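PDB 6EKR: type ii site-specific deoxyribonuclease, which probably acts as a type II restriction endonuclease of the PD-(D/E)xK class, cutting DNA at a specific recognition sequence. Local coordinates for residues Leu36-Phe45 against Tyr56-Tyr65; His157-Glu165 against Gln209-Phe217. The protein carries 2 engineered substitutions. All coordinates share one frame; numbering follows the deposited sequence.

Contact 1. Residues Leu36-Phe45 against Tyr56-Tyr65; sequences LKNNAGYGYF and YHSFTFNGEY
In the beta hairpin of strands 41-49 and 53-61, which starts where helix 22-39 ends, Gly41 and Thr60 form an antiparallel hydrogen-bonded pair. Gly41 N donates to Thr60 O at 2.8 Å, and Thr60 N returns a bond to Gly41 O. Gly43 and Ser58 form the next such pair, with Ser58 N 2.9 Å from Gly43 O. Phe45 N then reaches Tyr56 O at 3.0 Å. Gly41 lies beside the Thr60 hydroxyl, where the absence of a side chain is probably an advantage.

Between these pairs, Tyr42 and Phe59 form a non-hydrogen-bonded pair with their side chains on the same sheet face. The Phe59 ring is sandwiched: Leu36 CD1 lies over one face, 4.2 Å from the ring centroid, and Tyr42 CD1 lies over the other, 3.5 Å from Phe59 CE1. The Tyr42 and Phe59 planes meet obliquely, at 37°. With its CG anti to the backbone N (chi1 -177°), the Tyr42 ring leans across the partner strand, so that its far end also meets His57 CB, completing an aromatic cluster. Its hydroxyl is held by Asp71. The imidazole of His57 lies flat over Tyr44 CA, a CH-pi contact of 3.7 Å to the ring centroid. On the other sheet face, Phe45 CD1 packs 3.6 Å from Tyr65 CD1.

Helix 101-125 closes over the Leu36 and Phe59 side, through Cys120, Cys121 and Leu124, while Tyr56 and Phe45 reach strand 232-235.

Contact 2. Residues His157-Glu165 against Gln209-Phe217; sequences HIPLIDQLE and QQRILDSYF
Leu213 O accepts two backbone donors, Phe217 N at 2.9 Å and, weakly, Tyr216 N at 3.5 Å, in the last turn of helix 204-217. This turn carries Tyr216 and Phe217, whose rings both meet Leu160. The motif is antiparallel helix-helix packing with a knob-into-hole: helix 159-165 runs at 150° to helix 209-217, their axes 11.2 Å apart at closest approach.

Leu160 is the knob, seated among Ile212, Leu213, Tyr216 and Phe217. Its CG stands between the backbone N and carbonyl carbon (chi1 75°), and the two methyls part company from there. CD1 enters between Ile212 CG2 and Leu213 CD2, the latter 3.7 Å away. CD2 sits over the Tyr216 ring face, 3.8 Å from the centroid, and also touches Phe217 CE2. A branched leucine is well matched to such a divided pocket.

Ile158, at the N-cap position of helix 159-171, adds its CG2 against Phe217 CZ. From the second subunit, Leu252 packs on Leu160 and Tyr253 on Leu164 and Ile212, so this face of the helix pair takes part in the dimer interface. At the far end, the aliphatic part of Gln209 serves as an apolar surface, its CG 4.2 Å from Leu164 CD1.

Overall arrangement
Contacts 1 and 2 lie on opposite sides of the chain's centre, their own centres about 41 Å apart and their nearest atoms about 26 Å apart; they share no secondary-structure element. Contact 1 is partly buried and joins neighbouring strands of a small antiparallel sheet, so backbone hydrogen bonds set its register while aromatic side chains pack on both of its faces. Contact 2, more deeply buried, joins two helices beside the mixed sheet; interlocking apolar side chains do the work there, and the backbone bonds stay inside each helix. Their surroundings differ too: the two segments of contact 1 are touched by no other protein chain of the dimer, whereas the helix pair also meets the second subunit.

Contact 1. Residues Leu36-Phe45 against Tyr56-Tyr65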
# COMPACT_ATOMS: atom_id res chain seq x y z
N LEU A 36 0.83 -25.65 -19.54
CA LEU A 36 -0.62 -25.58 -19.35
C LEU A 36 -1.31 -26.50 -20.35
O LEU A 36 -2.23 -27.23 -20.00
CB LEU A 36 -1.13 -24.14 -19.52
CG LEU A 36 -0.62 -22.97 -18.66
CD1 LEU A 36 -1.02 -21.64 -19.23
CD2 LEU A 36 -1.12 -23.08 -17.24
N LYS A 37 -0.82 -26.47 -21.59
CA LYS A 37 -1.30 -27.35 -22.65
C LYS A 37 -1.23 -28.86 -22.30
O LYS A 37 -2.20 -29.58 -22.51
CB LYS A 37 -0.54 -27.04 -23.95
CG LYS A 37 -0.91 -27.90 -25.14
CD LYS A 37 -0.46 -27.24 -26.44
CE LYS A 37 -0.77 -28.12 -27.65
NZ LYS A 37 0.28 -29.14 -27.89
N ASN A 38 -0.12 -29.32 -21.75
CA ASN A 38 0.07 -30.76 -21.51
C ASN A 38 -0.37 -31.29 -20.14
O ASN A 38 -0.51 -32.51 -19.95
CB ASN A 38 1.52 -31.17 -21.78
CG ASN A 38 1.97 -30.81 -23.18
OD1 ASN A 38 1.27 -31.05 -24.16
ND2 ASN A 38 3.16 -30.22 -23.29
N ASN A 39 -0.60 -30.38 -19.19
CA ASN A 39 -0.93 -30.81 -17.83
C ASN A 39 -2.22 -30.23 -17.27
O ASN A 39 -2.85 -30.84 -16.40
CB ASN A 39 0.23 -30.51 -16.88
CG ASN A 39 1.56 -30.95 -17.45
OD1 ASN A 39 1.81 -32.14 -17.62
ND2 ASN A 39 2.41 -30.00 -17.76
N ALA A 40 -2.62 -29.05 -17.75
CA ALA A 40 -3.73 -28.33 -17.15
C ALA A 40 -5.08 -28.61 -17.81
O ALA A 40 -5.19 -28.65 -19.04
CB ALA A 40 -3.46 -26.84 -17.13
N GLY A 41 -6.10 -28.81 -16.97
CA GLY A 41 -7.47 -28.74 -17.42
C GLY A 41 -7.81 -27.29 -17.71
O GLY A 41 -7.15 -26.37 -17.21
N TYR A 42 -8.84 -27.07 -18.53
CA TYR A 42 -9.25 -25.72 -18.88
C TYR A 42 -10.75 -25.65 -19.08
O TYR A 42 -11.27 -26.22 -20.03
CB TYR A 42 -8.53 -25.26 -20.15
CG TYR A 42 -8.85 -23.84 -20.54
CD1 TYR A 42 -8.47 -22.77 -19.73
CD2 TYR A 42 -9.53 -23.56 -21.72
CE1 TYR A 42 -8.76 -21.45 -20.08
CE2 TYR A 42 -9.83 -22.25 -22.08
CZ TYR A 42 -9.44 -21.20 -21.26
OH TYR A 42 -9.74 -19.90 -21.60
N GLY A 43 -11.44 -24.95 -18.18
CA GLY A 43 -12.90 -24.85 -18.26
C GLY A 43 -13.49 -23.50 -17.85
O GLY A 43 -12.77 -22.61 -17.40
N TYR A 44 -14.80 -23.36 -18.03
CA TYR A 44 -15.51 -22.18 -17.55
C TYR A 44 -15.48 -22.19 -16.02
O TYR A 44 -15.72 -23.21 -15.40
CB TYR A 44 -16.96 -22.15 -18.07
CG TYR A 44 -17.82 -21.13 -17.35
CD1 TYR A 44 -17.97 -19.84 -17.84
CD2 TYR A 44 -18.45 -21.46 -16.14
CE1 TYR A 44 -18.73 -18.91 -17.16
CE2 TYR A 44 -19.21 -20.54 -15.45
CZ TYR A 44 -19.35 -19.27 -15.96
OH TYR A 44 -20.11 -18.36 -15.27
N PHE A 45 -15.19 -21.05 -15.43
CA PHE A 45 -15.04 -20.97 -13.99
C PHE A 45 -16.16 -20.19 -13.33
O PHE A 45 -16.79 -20.67 -12.39
CB PHE A 45 -13.69 -20.35 -13.64
CG PHE A 45 -13.57 -19.92 -12.21
CD1 PHE A 45 -13.34 -20.86 -11.21
CD2 PHE A 45 -13.70 -18.59 -11.85
CE1 PHE A 45 -13.23 -20.47 -9.88
CE2 PHE A 45 -13.60 -18.19 -10.52
CZ PHE A 45 -13.37 -19.14 -9.54
N TYR A 56 -15.52 -15.79 -17.38
CA TYR A 56 -14.11 -16.08 -17.16
C TYR A 56 -13.86 -17.57 -17.08
O TYR A 56 -14.67 -18.31 -16.52
CB TYR A 56 -13.62 -15.41 -15.88
CG TYR A 56 -13.46 -13.91 -15.97
CD1 TYR A 56 -12.27 -13.35 -16.44
CD2 TYR A 56 -14.50 -13.05 -15.59
CE1 TYR A 56 -12.11 -11.97 -16.51
CE2 TYR A 56 -14.34 -11.67 -15.67
CZ TYR A 56 -13.15 -11.14 -16.14
OH TYR A 56 -12.97 -9.79 -16.23
N HIS A 57 -12.74 -18.01 -17.65
CA HIS A 57 -12.29 -19.39 -17.53
C HIS A 57 -11.15 -19.54 -16.53
O HIS A 57 -10.54 -18.56 -16.10
CB HIS A 57 -11.84 -19.92 -18.89
CG HIS A 57 -12.96 -20.36 -19.78
ND1 HIS A 57 -13.92 -19.50 -20.27
CD2 HIS A 57 -13.27 -21.58 -20.28
CE1 HIS A 57 -14.77 -20.17 -21.02
NE2 HIS A 57 -14.40 -21.43 -21.04
N SER A 58 -10.85 -20.78 -16.15
CA SER A 58 -9.72 -21.07 -15.29
C SER A 58 -8.99 -22.33 -15.76
O SER A 58 -9.60 -23.21 -16.35
CB SER A 58 -10.21 -21.27 -13.87
OG SER A 58 -9.41 -22.22 -13.20
N PHE A 59 -7.68 -22.39 -15.51
CA PHE A 59 -6.92 -23.62 -15.70
C PHE A 59 -6.96 -24.39 -14.40
O PHE A 59 -6.96 -23.80 -13.32
CB PHE A 59 -5.47 -23.33 -16.08
CG PHE A 59 -5.30 -22.68 -17.43
CD1 PHE A 59 -5.18 -23.45 -18.58
CD2 PHE A 59 -5.22 -21.30 -17.56
CE1 PHE A 59 -5.00 -22.85 -19.83
CE2 PHE A 59 -5.05 -20.69 -18.80
CZ PHE A 59 -4.94 -21.46 -19.93
N THR A 60 -6.99 -25.71 -14.49
CA THR A 60 -7.05 -26.57 -13.31
C THR A 60 -5.92 -27.59 -13.29
O THR A 60 -5.41 -27.98 -14.35
CB THR A 60 -8.38 -27.33 -13.21
OG1 THR A 60 -8.68 -27.91 -14.48
CG2 THR A 60 -9.50 -26.40 -12.80
N PHE A 61 -5.54 -28.02 -12.09
CA PHE A 61 -4.57 -29.09 -11.89
C PHE A 61 -4.64 -29.64 -10.47
O PHE A 61 -4.47 -28.90 -9.50
CB PHE A 61 -3.16 -28.61 -12.19
CG PHE A 61 -2.13 -29.70 -12.18
CD1 PHE A 61 -1.97 -30.53 -13.28
CD2 PHE A 61 -1.32 -29.89 -11.06
CE1 PHE A 61 -1.01 -31.55 -13.27
CE2 PHE A 61 -0.37 -30.90 -11.04
CZ PHE A 61 -0.21 -31.74 -12.14
N ASN A 62 -4.88 -30.95 -10.35
CA ASN A 62 -4.98 -31.61 -9.05
C ASN A 62 -5.84 -30.85 -8.04
O ASN A 62 -5.44 -30.66 -6.89
CB ASN A 62 -3.59 -31.91 -8.47
CG ASN A 62 -2.92 -33.11 -9.12
OD1 ASN A 62 -3.58 -34.02 -9.63
ND2 ASN A 62 -1.60 -33.13 -9.09
N GLY A 63 -7.01 -30.40 -8.48
CA GLY A 63 -7.92 -29.66 -7.61
C GLY A 63 -7.75 -28.16 -7.72
O GLY A 63 -8.72 -27.42 -7.94
N GLU A 64 -6.50 -27.70 -7.58
CA GLU A 64 -6.16 -26.28 -7.63
C GLU A 64 -6.68 -25.55 -8.88
O GLU A 64 -6.82 -26.16 -9.95
CB GLU A 64 -4.65 -26.11 -7.51
CG GLU A 64 -4.13 -26.17 -6.08
CD GLU A 64 -2.78 -25.46 -5.92
OE1 GLU A 64 -1.81 -25.84 -6.62
OE2 GLU A 64 -2.68 -24.53 -5.09
N TYR A 65 -6.98 -24.26 -8.72
CA TYR A 65 -7.47 -23.39 -9.80
C TYR A 65 -6.50 -22.24 -10.06
O TYR A 65 -5.88 -21.73 -9.13
CB TYR A 65 -8.83 -22.78 -9.45
CG TYR A 65 -10.04 -23.68 -9.64
CD1 TYR A 65 -10.92 -23.48 -10.70
CD2 TYR A 65 -10.32 -24.71 -8.73
CE1 TYR A 65 -12.04 -24.30 -10.87
CE2 TYR A 65 -11.43 -25.54 -8.90
CZ TYR A 65 -12.28 -25.32 -9.97
OH TYR A 65 -13.38 -26.13 -10.13

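Contact 2. Residues His157-Glu165 against Gln209-Phe217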
# COMPACT_ATOMS: atom_id res chain seq x y z
N HIS A 157 18.83 4.80 -15.10
CA HIS A 157 18.23 4.65 -13.78
C HIS A 157 18.14 6.03 -13.12
O HIS A 157 19.11 6.78 -13.12
CB HIS A 157 19.07 3.70 -12.92
CG HIS A 157 19.02 2.27 -13.37
ND1 HIS A 157 18.23 1.32 -12.74
CD2 HIS A 157 19.65 1.62 -14.37
CE1 HIS A 157 18.39 0.16 -13.34
NE2 HIS A 157 19.24 0.31 -14.33
N ILE A 158 16.98 6.35 -12.58
CA ILE A 158 16.80 7.61 -11.85
C ILE A 158 16.86 7.37 -10.34
O ILE A 158 16.08 6.57 -9.81
CB ILE A 158 15.48 8.32 -12.25
CG1 ILE A 158 15.59 8.88 -13.66
CG2 ILE A 158 15.12 9.45 -11.29
CD1 ILE A 158 14.42 8.50 -14.51
N PRO A 159 17.79 8.06 -9.65
CA PRO A 159 18.03 8.00 -8.20
C PRO A 159 16.77 7.89 -7.35
O PRO A 159 16.66 6.99 -6.51
CB PRO A 159 18.75 9.32 -7.89
CG PRO A 159 18.82 10.08 -9.23
CD PRO A 159 18.71 9.02 -10.28
N LEU A 160 15.82 8.80 -7.56
CA LEU A 160 14.63 8.84 -6.70
C LEU A 160 13.65 7.70 -6.95
O LEU A 160 12.94 7.27 -6.04
CB LEU A 160 13.97 10.22 -6.77
CG LEU A 160 13.15 10.63 -7.99
CD1 LEU A 160 11.71 10.19 -7.79
CD2 LEU A 160 13.24 12.13 -8.18
N ILE A 161 13.61 7.20 -8.19
CA ILE A 161 12.84 6.01 -8.53
C ILE A 161 13.49 4.75 -7.93
O ILE A 161 12.80 3.89 -7.38
CB ILE A 161 12.59 5.86 -10.06
CG1 ILE A 161 11.61 6.93 -10.55
CG2 ILE A 161 12.05 4.48 -10.42
CD1 ILE A 161 11.49 7.03 -12.04
N ASP A 162 14.82 4.65 -8.04
CA ASP A 162 15.58 3.55 -7.42
C ASP A 162 15.40 3.53 -5.91
O ASP A 162 15.35 2.46 -5.30
CB ASP A 162 17.06 3.61 -7.77
CG ASP A 162 17.37 2.98 -9.11
OD1 ASP A 162 16.53 2.20 -9.61
OD2 ASP A 162 18.45 3.25 -9.67
N GLN A 163 15.31 4.71 -5.32
CA GLN A 163 15.11 4.86 -3.89
C GLN A 163 13.77 4.27 -3.44
O GLN A 163 13.71 3.48 -2.49
CB GLN A 163 15.21 6.34 -3.49
CG GLN A 163 15.35 6.59 -2.01
CD GLN A 163 16.32 5.64 -1.36
OE1 GLN A 163 17.47 5.53 -1.77
NE2 GLN A 163 15.86 4.96 -0.33
N LEU A 164 12.71 4.63 -4.16
CA LEU A 164 11.36 4.19 -3.83
C LEU A 164 11.18 2.68 -4.01
O LEU A 164 10.45 2.04 -3.24
CB LEU A 164 10.33 4.97 -4.66
CG LEU A 164 10.27 6.50 -4.48
CD1 LEU A 164 9.59 7.15 -5.67
CD2 LEU A 164 9.59 6.91 -3.19
N GLU A 165 11.86 2.13 -5.01
CA GLU A 165 11.75 0.70 -5.33
C GLU A 165 12.58 -0.14 -4.37
O GLU A 165 12.17 -1.25 -4.00
CB GLU A 165 12.15 0.45 -6.78
CG GLU A 165 11.17 1.05 -7.77
CD GLU A 165 11.53 0.81 -9.22
OE1 GLU A 165 12.74 0.86 -9.56
OE2 GLU A 165 10.62 0.60 -10.04
N GLN A 209 4.31 9.01 -7.18
CA GLN A 209 5.58 9.06 -7.90
C GLN A 209 5.59 10.17 -8.96
O GLN A 209 6.60 10.86 -9.11
CB GLN A 209 5.88 7.71 -8.53
CG GLN A 209 7.24 7.63 -9.15
CD GLN A 209 7.50 6.28 -9.79
OE1 GLN A 209 8.58 5.70 -9.61
NE2 GLN A 209 6.51 5.77 -10.53
N GLN A 210 4.48 10.32 -9.68
CA GLN A 210 4.35 11.35 -10.71
C GLN A 210 4.49 12.75 -10.11
O GLN A 210 5.26 13.58 -10.61
CB GLN A 210 3.02 11.21 -11.45
CG GLN A 210 2.80 12.16 -12.63
CD GLN A 210 4.02 12.31 -13.53
OE1 GLN A 210 4.49 13.43 -13.74
NE2 GLN A 210 4.55 11.21 -14.06
N ARG A 211 3.75 12.97 -9.02
CA ARG A 211 3.85 14.18 -8.22
C ARG A 211 5.30 14.49 -7.85
O ARG A 211 5.79 15.60 -8.09
CB ARG A 211 3.01 14.03 -6.96
CG ARG A 211 3.28 15.06 -5.87
CD ARG A 211 2.69 16.40 -6.21
NE ARG A 211 3.53 17.13 -7.15
CZ ARG A 211 3.34 18.39 -7.52
NH1 ARG A 211 2.31 19.08 -7.01
NH2 ARG A 211 4.17 18.97 -8.39
N ILE A 212 5.98 13.50 -7.28
CA ILE A 212 7.36 13.68 -6.83
C ILE A 212 8.28 14.07 -7.98
O ILE A 212 9.07 14.99 -7.84
CB ILE A 212 7.88 12.45 -6.05
CG1 ILE A 212 7.23 12.39 -4.67
CG2 ILE A 212 9.41 12.48 -5.91
CD1 ILE A 212 7.06 10.98 -4.13
N LEU A 213 8.14 13.41 -9.12
CA LEU A 213 8.96 13.72 -10.30
C LEU A 213 8.68 15.12 -10.87
O LEU A 213 9.59 15.77 -11.39
CB LEU A 213 8.77 12.67 -11.39
CG LEU A 213 9.16 11.24 -11.08
CD1 LEU A 213 8.37 10.33 -12.00
CD2 LEU A 213 10.63 11.02 -11.24
N ASP A 214 7.43 15.55 -10.80
CA ASP A 214 7.04 16.89 -11.25
C ASP A 214 7.67 17.95 -10.35
O ASP A 214 8.13 19.00 -10.82
CB ASP A 214 5.51 17.07 -11.26
CG ASP A 214 4.80 16.24 -12.33
OD1 ASP A 214 5.35 16.08 -13.45
OD2 ASP A 214 3.68 15.76 -12.05
N SER A 215 7.68 17.70 -9.04
CA SER A 215 8.18 18.69 -8.11
C SER A 215 9.68 18.60 -7.88
O SER A 215 10.21 19.31 -7.04
CB SER A 215 7.44 18.61 -6.78
OG SER A 215 7.97 17.56 -6.00
N TYR A 216 10.36 17.74 -8.63
CA TYR A 216 11.81 17.56 -8.50
C TYR A 216 12.51 17.92 -9.81
O TYR A 216 13.52 18.61 -9.79
CB TYR A 216 12.15 16.11 -8.13
CG TYR A 216 13.62 15.81 -7.87
CD1 TYR A 216 14.06 15.42 -6.61
CD2 TYR A 216 14.56 15.88 -8.90
CE1 TYR A 216 15.41 15.13 -6.37
CE2 TYR A 216 15.91 15.60 -8.67
CZ TYR A 216 16.33 15.22 -7.41
OH TYR A 216 17.66 14.93 -7.19
N PHE A 217 11.96 17.44 -10.92
CA PHE A 217 12.53 17.70 -12.25
C PHE A 217 11.81 18.80 -13.04
O PHE A 217 12.30 19.26 -14.08
CB PHE A 217 12.55 16.42 -13.10
CG PHE A 217 13.44 15.34 -12.59
CD1 PHE A 217 14.82 15.44 -12.72
CD2 PHE A 217 12.91 14.20 -11.99
CE1 PHE A 217 15.67 14.42 -12.25
CE2 PHE A 217 13.74 13.18 -11.52
CZ PHE A 217 15.12 13.29 -11.65